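Peptidoglycan hydrolase FlgJ (Sphingomonas sp. A1, PDB 2ZYC) probably hydrolyses peptidoglycan as a flagellum-specific muramidase, opening the cell wall so that the flagellar rod can be assembled in the periplasmic space. Local coordinates at residues 6-11 with 90-95; 46-51 with 63-68. The protein carries 2 engineered substitutions. One frame throughout, in Å; residues are numbered along the deposited sequence. Where two conformers were deposited one is given.

Contact 1 (6-11 with 90-95); sequences VDATWP and DSYEQA
The ring of Y92 turns an edge to A8 of helix 3-20: the alanine methyl sits near the ring plane, with CB 4.4 Å from CE2 of Y92. One residue on, T9 approaches the ring obliquely, its CG2 4.4 Å from Y92 CD2. The T9 torsion (chi1 58°) puts CG2 anti to the carbonyl carbon and sends OG1 to bond F5 O, one turn back, so the threonine gives its methyl to the tyrosine and keeps its hydroxyl for its own helix. No hydrogen bond crosses here; the contact is small and apolar, with L53 touching both T9 and Y92 and V28 of helix 24-35 meeting T9 as well. This chain is the C-terminal glucosaminidase domain of FlgJ, from the lysozyme clan, and the contact joins its N-terminal helix to the first turn of helix 92-105. S91 is the N-cap of that turn: its OG accepts from Q94 N at 3.0 Å, with an N-H...O angle of 161°. Beyond the ring, Y92 OH is hydrogen-bonded to Q41 OE1, which gives the far end of the side chain a polar partner. The next residue, E93, touches Q12 and K15 further along helix 3-20.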
ATOM      1  N   VAL A   6       0.754  -2.336  11.179  1.00 13.59           N
ATOM      2  CA  VAL A   6      -0.704  -2.444  11.039  1.00 13.25           C
ATOM      3  C   VAL A   6      -1.430  -1.344  11.828  1.00 13.27           C
ATOM      4  O   VAL A   6      -2.291  -0.655  11.278  1.00 12.82           O
ATOM      5  CB  VAL A   6      -1.195  -3.850  11.466  1.00 12.61           C
ATOM      6  CG1 VAL A   6      -2.719  -3.907  11.519  1.00 13.32           C
ATOM      7  CG2 VAL A   6      -0.654  -4.912  10.512  1.00 13.09           C
ATOM      8  N   ASP A   7      -1.073  -1.174  13.103  1.00 13.53           N
ATOM      9  CA  ASP A   7      -1.689  -0.151  13.955  1.00 14.91           C
ATOM     10  C   ASP A   7      -1.545   1.250  13.353  1.00 14.84           C
ATOM     11  O   ASP A   7      -2.492   2.042  13.371  1.00 16.21           O
ATOM     12  CB  ASP A   7      -1.081  -0.160  15.368  1.00 14.75           C
ATOM     13  CG  ASP A   7      -1.356  -1.452  16.138  1.00 18.14           C
ATOM     14  OD1 ASP A   7      -2.252  -2.236  15.747  1.00 15.81           O
ATOM     15  OD2 ASP A   7      -0.636  -1.707  17.133  1.00 20.61           O
ATOM     16  N   ALA A   8      -0.361   1.534  12.815  1.00 15.24           N
ATOM     17  CA  ALA A   8      -0.025   2.834  12.231  1.00 15.53           C
ATOM     18  C   ALA A   8      -0.749   3.094  10.911  1.00 15.54           C
ATOM     19  O   ALA A   8      -1.248   4.191  10.664  1.00 15.86           O
ATOM     20  CB  ALA A   8       1.482   2.927  12.021  1.00 16.23           C
ATOM     21  N   THR A   9      -0.815   2.081  10.063  1.00 14.45           N
ATOM     22  CA  THR A   9      -1.360   2.264   8.726  1.00 14.35           C
ATOM     23  C   THR A   9      -2.886   2.200   8.702  1.00 13.68           C
ATOM     24  O   THR A   9      -3.507   2.785   7.823  1.00 13.15           O
ATOM     25  CB  THR A   9      -0.773   1.245   7.731  1.00 14.35           C
ATOM     26  OG1 THR A   9      -1.048  -0.080   8.185  1.00 15.40           O
ATOM     27  CG2 THR A   9       0.732   1.433   7.606  1.00 14.62           C
ATOM     28  N   TRP A  10      -3.481   1.498   9.670  1.00 13.42           N
ATOM     29  CA  TRP A  10      -4.927   1.278   9.654  1.00 13.23           C
ATOM     30  C   TRP A  10      -5.793   2.548   9.402  1.00 13.11           C
ATOM     31  O   TRP A  10      -6.604   2.539   8.473  1.00 13.37           O
ATOM     32  CB  TRP A  10      -5.431   0.521  10.903  1.00 13.60           C
ATOM     33  CG  TRP A  10      -6.935   0.477  10.899  1.00 13.67           C
ATOM     34  CD1 TRP A  10      -7.785   1.356  11.518  1.00 14.05           C
ATOM     35  CD2 TRP A  10      -7.762  -0.442  10.170  1.00 14.35           C
ATOM     36  NE1 TRP A  10      -9.088   1.022  11.240  1.00 13.08           N
ATOM     37  CE2 TRP A  10      -9.106  -0.078  10.419  1.00 13.81           C
ATOM     38  CE3 TRP A  10      -7.498  -1.556   9.345  1.00 13.30           C
ATOM     39  CZ2 TRP A  10     -10.190  -0.786   9.869  1.00 14.44           C
ATOM     40  CZ3 TRP A  10      -8.568  -2.255   8.799  1.00 13.90           C
ATOM     41  CH2 TRP A  10      -9.907  -1.864   9.063  1.00 14.65           C
ATOM     42  N   PRO A  11      -5.616   3.619  10.210  0.50 13.28           N
ATOM     43  CA  PRO A  11      -6.485   4.790  10.038  0.50 13.27           C
ATOM     44  C   PRO A  11      -6.291   5.447   8.678  0.50 13.04           C
ATOM     45  O   PRO A  11      -7.249   5.903   8.062  0.50 13.00           O
ATOM     46  CB  PRO A  11      -6.018   5.743  11.142  0.50 13.05           C
ATOM     47  CG  PRO A  11      -4.618   5.316  11.441  0.50 13.38           C
ATOM     48  CD  PRO A  11      -4.650   3.829  11.307  0.50 13.55           C
ATOM     49  N   ASP A  90       6.160  13.444   3.801  1.00 19.58           N
ATOM     50  CA  ASP A  90       6.415  13.899   5.172  1.00 21.22           C
ATOM     51  C   ASP A  90       5.803  12.979   6.232  1.00 21.38           C
ATOM     52  O   ASP A  90       6.096  13.134   7.421  1.00 21.75           O
ATOM     53  CB  ASP A  90       5.888  15.323   5.382  1.00 22.15           C
ATOM     54  CG  ASP A  90       6.392  16.309   4.341  1.00 25.15           C
ATOM     55  OD1 ASP A  90       7.590  16.265   3.976  1.00 28.54           O
ATOM     56  OD2 ASP A  90       5.578  17.146   3.899  1.00 29.22           O
ATOM     57  N   SER A  91       4.964  12.032   5.801  1.00 21.01           N
ATOM     58  CA  SER A  91       4.234  11.122   6.691  1.00 20.68           C
ATOM     59  C   SER A  91       3.559   9.977   5.929  1.00 20.62           C
ATOM     60  O   SER A  91       3.395  10.057   4.711  1.00 20.42           O
ATOM     61  CB  SER A  91       3.158  11.890   7.467  1.00 20.58           C
ATOM     62  OG  SER A  91       2.184  12.424   6.580  1.00 20.27           O
ATOM     63  N   TYR A  92       3.149   8.926   6.648  1.00 20.53           N
ATOM     64  CA  TYR A  92       2.276   7.886   6.071  1.00 20.44           C
ATOM     65  C   TYR A  92       0.956   8.478   5.584  1.00 20.11           C
ATOM     66  O   TYR A  92       0.446   8.097   4.526  1.00 19.96           O
ATOM     67  CB  TYR A  92       1.989   6.754   7.073  1.00 20.80           C
ATOM     68  CG  TYR A  92       3.139   5.795   7.323  1.00 21.71           C
ATOM     69  CD1 TYR A  92       4.193   5.664   6.411  1.00 21.33           C
ATOM     70  CD2 TYR A  92       3.150   4.990   8.466  1.00 22.72           C
ATOM     71  CE1 TYR A  92       5.247   4.771   6.650  1.00 22.21           C
ATOM     72  CE2 TYR A  92       4.185   4.092   8.706  1.00 21.75           C
ATOM     73  CZ  TYR A  92       5.223   3.981   7.803  1.00 22.20           C
ATOM     74  OH  TYR A  92       6.240   3.089   8.067  1.00 22.23           O
ATOM     75  N   GLU A  93       0.409   9.410   6.361  1.00 19.56           N
ATOM     76  CA  GLU A  93      -0.789  10.151   5.964  1.00 19.38           C
ATOM     77  C   GLU A  93      -0.658  10.743   4.554  1.00 18.33           C
ATOM     78  O   GLU A  93      -1.528  10.540   3.719  1.00 17.97           O
ATOM     79  CB  GLU A  93      -1.119  11.247   6.984  1.00 19.58           C
ATOM     80  CG  GLU A  93      -2.373  12.060   6.663  1.00 20.41           C
ATOM     81  CD  GLU A  93      -2.776  13.034   7.772  1.00 21.88           C
ATOM     82  OE1 GLU A  93      -2.027  13.187   8.766  1.00 24.91           O
ATOM     83  OE2 GLU A  93      -3.856  13.654   7.642  1.00 26.12           O
ATOM     84  N   GLN A  94       0.430  11.472   4.308  0.50 17.70           N
ATOM     85  CA  GLN A  94       0.643  12.094   3.001  0.50 17.32           C
ATOM     86  C   GLN A  94       0.784  11.029   1.912  0.50 16.81           C
ATOM     87  O   GLN A  94       0.226  11.171   0.820  0.50 16.70           O
ATOM     88  CB  GLN A  94       1.869  13.012   3.016  0.50 17.26           C
ATOM     89  CG  GLN A  94       1.952  13.914   1.786  0.50 17.48           C
ATOM     90  CD  GLN A  94       3.180  14.804   1.754  0.50 17.60           C
ATOM     91  OE1 GLN A  94       4.166  14.555   2.439  0.50 17.03           O
ATOM     92  NE2 GLN A  94       3.118  15.856   0.947  0.50 18.35           N
ATOM     93  N   ALA A  95       1.529   9.970   2.221  1.00 16.44           N
ATOM     94  CA  ALA A  95       1.736   8.861   1.285  1.00 16.06           C
ATOM     95  C   ALA A  95       0.413   8.209   0.886  1.00 15.75           C
ATOM     96  O   ALA A  95       0.173   7.949  -0.290  1.00 15.14           O
ATOM     97  CB  ALA A  95       2.680   7.827   1.881  1.00 16.12           C
TER

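Contact 2 (46-51 with 63-68)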
ATOM      1  N   ASP A  46      19.406  11.038   4.947  1.00 25.71           N
ATOM      2  CA  ASP A  46      19.480  11.609   6.292  1.00 25.59           C
ATOM      3  C   ASP A  46      18.846  10.712   7.363  1.00 25.53           C
ATOM      4  O   ASP A  46      18.777  11.090   8.536  1.00 25.55           O
ATOM      5  CB  ASP A  46      18.889  13.032   6.325  1.00 25.88           C
ATOM      6  CG  ASP A  46      17.369  13.066   6.161  1.00 26.42           C
ATOM      7  OD1 ASP A  46      16.720  12.002   6.072  1.00 27.81           O
ATOM      8  OD2 ASP A  46      16.809  14.184   6.128  1.00 27.13           O
ATOM      9  N   GLY A  47      18.369   9.538   6.948  1.00 24.93           N
ATOM     10  CA  GLY A  47      17.775   8.572   7.871  1.00 24.66           C
ATOM     11  C   GLY A  47      16.271   8.690   8.066  1.00 24.29           C
ATOM     12  O   GLY A  47      15.651   7.810   8.682  1.00 24.64           O
ATOM     13  N   THR A  48      15.670   9.761   7.561  1.00 23.18           N
ATOM     14  CA  THR A  48      14.214   9.874   7.615  1.00 22.52           C
ATOM     15  C   THR A  48      13.614   8.901   6.593  1.00 21.50           C
ATOM     16  O   THR A  48      14.195   8.672   5.536  1.00 21.84           O
ATOM     17  CB  THR A  48      13.703  11.318   7.376  1.00 22.72           C
ATOM     18  OG1 THR A  48      14.188  11.804   6.118  1.00 23.11           O
ATOM     19  CG2 THR A  48      14.155  12.255   8.503  1.00 23.34           C
ATOM     20  N   PRO A  49      12.469   8.288   6.926  1.00 20.40           N
ATOM     21  CA  PRO A  49      11.888   7.381   5.942  1.00 19.41           C
ATOM     22  C   PRO A  49      11.279   8.191   4.800  1.00 18.35           C
ATOM     23  O   PRO A  49      10.985   9.380   4.970  1.00 17.57           O
ATOM     24  CB  PRO A  49      10.793   6.659   6.733  1.00 19.23           C
ATOM     25  CG  PRO A  49      10.436   7.585   7.841  1.00 19.98           C
ATOM     26  CD  PRO A  49      11.654   8.401   8.151  1.00 20.48           C
ATOM     27  N   SER A  50      11.113   7.553   3.646  1.00 17.59           N
ATOM     28  CA  SER A  50      10.396   8.165   2.533  1.00 16.62           C
ATOM     29  C   SER A  50       8.892   8.197   2.802  1.00 16.08           C
ATOM     30  O   SER A  50       8.168   9.002   2.209  1.00 15.35           O
ATOM     31  CB  SER A  50      10.660   7.382   1.255  1.00 16.99           C
ATOM     32  OG  SER A  50      10.125   6.078   1.359  1.00 16.22           O
ATOM     33  N   TYR A  51       8.448   7.300   3.695  1.00 15.26           N
ATOM     34  CA  TYR A  51       7.034   7.037   3.996  1.00 14.94           C
ATOM     35  C   TYR A  51       6.299   6.468   2.778  1.00 13.80           C
ATOM     36  O   TYR A  51       5.075   6.324   2.790  1.00 13.41           O
ATOM     37  CB  TYR A  51       6.320   8.282   4.535  1.00 15.90           C
ATOM     38  CG  TYR A  51       6.931   8.852   5.800  1.00 18.43           C
ATOM     39  CD1 TYR A  51       6.621   8.321   7.053  1.00 20.11           C
ATOM     40  CD2 TYR A  51       7.830   9.921   5.734  1.00 20.31           C
ATOM     41  CE1 TYR A  51       7.191   8.862   8.227  1.00 21.57           C
ATOM     42  CE2 TYR A  51       8.405  10.462   6.890  1.00 21.07           C
ATOM     43  CZ  TYR A  51       8.080   9.931   8.126  1.00 20.54           C
ATOM     44  OH  TYR A  51       8.665  10.470   9.259  1.00 20.62           O
ATOM     45  N   THR A  63       6.625  16.684  -8.616  1.00 17.40           N
ATOM     46  CA  THR A  63       7.488  17.821  -8.283  1.00 18.81           C
ATOM     47  C   THR A  63       7.762  17.875  -6.778  1.00 19.52           C
ATOM     48  O   THR A  63       8.355  18.838  -6.278  1.00 20.00           O
ATOM     49  CB  THR A  63       6.861  19.153  -8.731  1.00 18.77           C
ATOM     50  OG1 THR A  63       5.581  19.297  -8.110  1.00 19.78           O
ATOM     51  CG2 THR A  63       6.704  19.192 -10.260  1.00 19.93           C
ATOM     52  N   GLY A  64       7.332  16.838  -6.064  1.00 19.39           N
ATOM     53  CA  GLY A  64       7.595  16.729  -4.636  1.00 19.73           C
ATOM     54  C   GLY A  64       9.012  16.272  -4.339  1.00 19.73           C
ATOM     55  O   GLY A  64       9.881  16.247  -5.221  1.00 19.70           O
ATOM     56  N   LYS A  65       9.241  15.905  -3.081  1.00 19.83           N
ATOM     57  CA  LYS A  65      10.515  15.362  -2.661  1.00 19.99           C
ATOM     58  C   LYS A  65      10.779  14.035  -3.366  1.00 19.34           C
ATOM     59  O   LYS A  65       9.860  13.244  -3.586  1.00 19.11           O
ATOM     60  CB  LYS A  65      10.519  15.167  -1.146  1.00 20.39           C
ATOM     61  CG  LYS A  65      11.885  14.865  -0.557  1.00 22.85           C
ATOM     62  CD  LYS A  65      11.801  14.717   0.951  1.00 26.04           C
ATOM     63  CE  LYS A  65      13.191  14.523   1.549  1.00 28.52           C
ATOM     64  NZ  LYS A  65      13.198  14.835   3.009  1.00 31.17           N
ATOM     65  N   VAL A  66      12.042  13.815  -3.714  1.00 18.94           N
ATOM     66  CA  VAL A  66      12.477  12.619  -4.422  1.00 18.95           C
ATOM     67  C   VAL A  66      13.573  11.903  -3.642  1.00 19.26           C
ATOM     68  O   VAL A  66      14.490  12.535  -3.103  1.00 19.26           O
ATOM     69  CB  VAL A  66      12.976  12.963  -5.849  1.00 18.91           C
ATOM     70  CG1 VAL A  66      13.646  11.754  -6.509  1.00 18.46           C
ATOM     71  CG2 VAL A  66      11.819  13.488  -6.711  1.00 19.01           C
ATOM     72  N   VAL A  67      13.466  10.582  -3.582  1.00 19.11           N
ATOM     73  CA  VAL A  67      14.505   9.760  -2.998  1.00 19.54           C
ATOM     74  C   VAL A  67      14.959   8.736  -4.033  1.00 20.09           C
ATOM     75  O   VAL A  67      14.139   8.081  -4.688  1.00 19.27           O
ATOM     76  CB  VAL A  67      14.051   9.103  -1.653  1.00 19.67           C
ATOM     77  CG1 VAL A  67      12.755   8.306  -1.828  1.00 19.59           C
ATOM     78  CG2 VAL A  67      15.165   8.235  -1.068  1.00 19.54           C
ATOM     79  N   GLU A  68      16.270   8.634  -4.215  1.00 21.28           N
ATOM     80  CA  GLU A  68      16.827   7.639  -5.114  1.00 23.02           C
ATOM     81  C   GLU A  68      17.095   6.359  -4.345  1.00 23.51           C
ATOM     82  O   GLU A  68      17.537   6.393  -3.188  1.00 23.94           O
ATOM     83  CB  GLU A  68      18.092   8.153  -5.813  1.00 23.15           C
ATOM     84  CG  GLU A  68      17.783   9.155  -6.921  1.00 23.89           C
ATOM     85  CD  GLU A  68      19.002   9.910  -7.432  1.00 25.29           C
ATOM     86  OE1 GLU A  68      20.139   9.414  -7.287  1.00 28.04           O
ATOM     87  OE2 GLU A  68      18.810  11.013  -7.987  1.00 29.04           O
TER
HETATM   88  O   HOH W   1      15.914  14.393   3.403  1.00 59.90           O
HETATM   89  O   HOH W   2      11.378  13.482   5.324  1.00 42.41           O
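S50 and V67 make the tightest contact here, CB of S50 lying 3.8 Å from CG1 of V67. The valine brings this methyl forward by setting CG1 between its backbone N and carbonyl carbon (chi1 55°), while S50 turns its OG to I42 O and to the N-H of N52. The serine thus offers carbon to the strand and spends its polar end on its own loop. Towards the surface the second pairing is polar and bridged by water, with no direct bond. K65 reaches across fully extended, but its NZ stops 4.5 Å from T48 OG1 and 4.8 Å from D46 OD2. One water fills the gap to the aspartate, accepting from NZ at 2.8 Å and giving a weak bond to OD2; another links NZ and T48 OG1 by weak bonds only. The opposite charges of D46 and K65 probably attract across this water. The strand is half of the two-stranded antiparallel hairpin 65-71/82-88, the small beta part of this glucosaminidase domain, and the loop 46-51 packs beside it. Behind the lysine's partners stands an Asx turn: D46 OD1 accepts T48 N at 2.9 Å, on the anti side and 34° out of the carboxylate plane. The T48 hydroxyl meets the syn lone pair of OD1, in a bond modelled so short that its length is doubtful. N44 ND2 binds T48 OG1 in turn. Further out, S50 is backbone-bonded to I42 and Y89, while K65 and V67 pair with A88 and F86 of the neighbouring strand.

Overall arrangement
The centres of the two contacts lie about 15 Å apart, contact 1 nearer the middle of the chain and contact 2 further out. Along the sequence contact 2 is nested inside contact 1: helix 3-20 comes first, then helix 24-35, the loop 46-51, the strand 65-71 and its partner 82-88, which runs on through Y89 and D90 into helix 92-105. They meet at Y51, at the end of segment 46-51: its side chain packs on the backbone of D90, S91 and Y92, and its carbonyl O lies against the A95 methyl. The loop beside strand 65-71 thus also touches the helical body, an alpha part and a beta part side by side, as in lysozyme relatives.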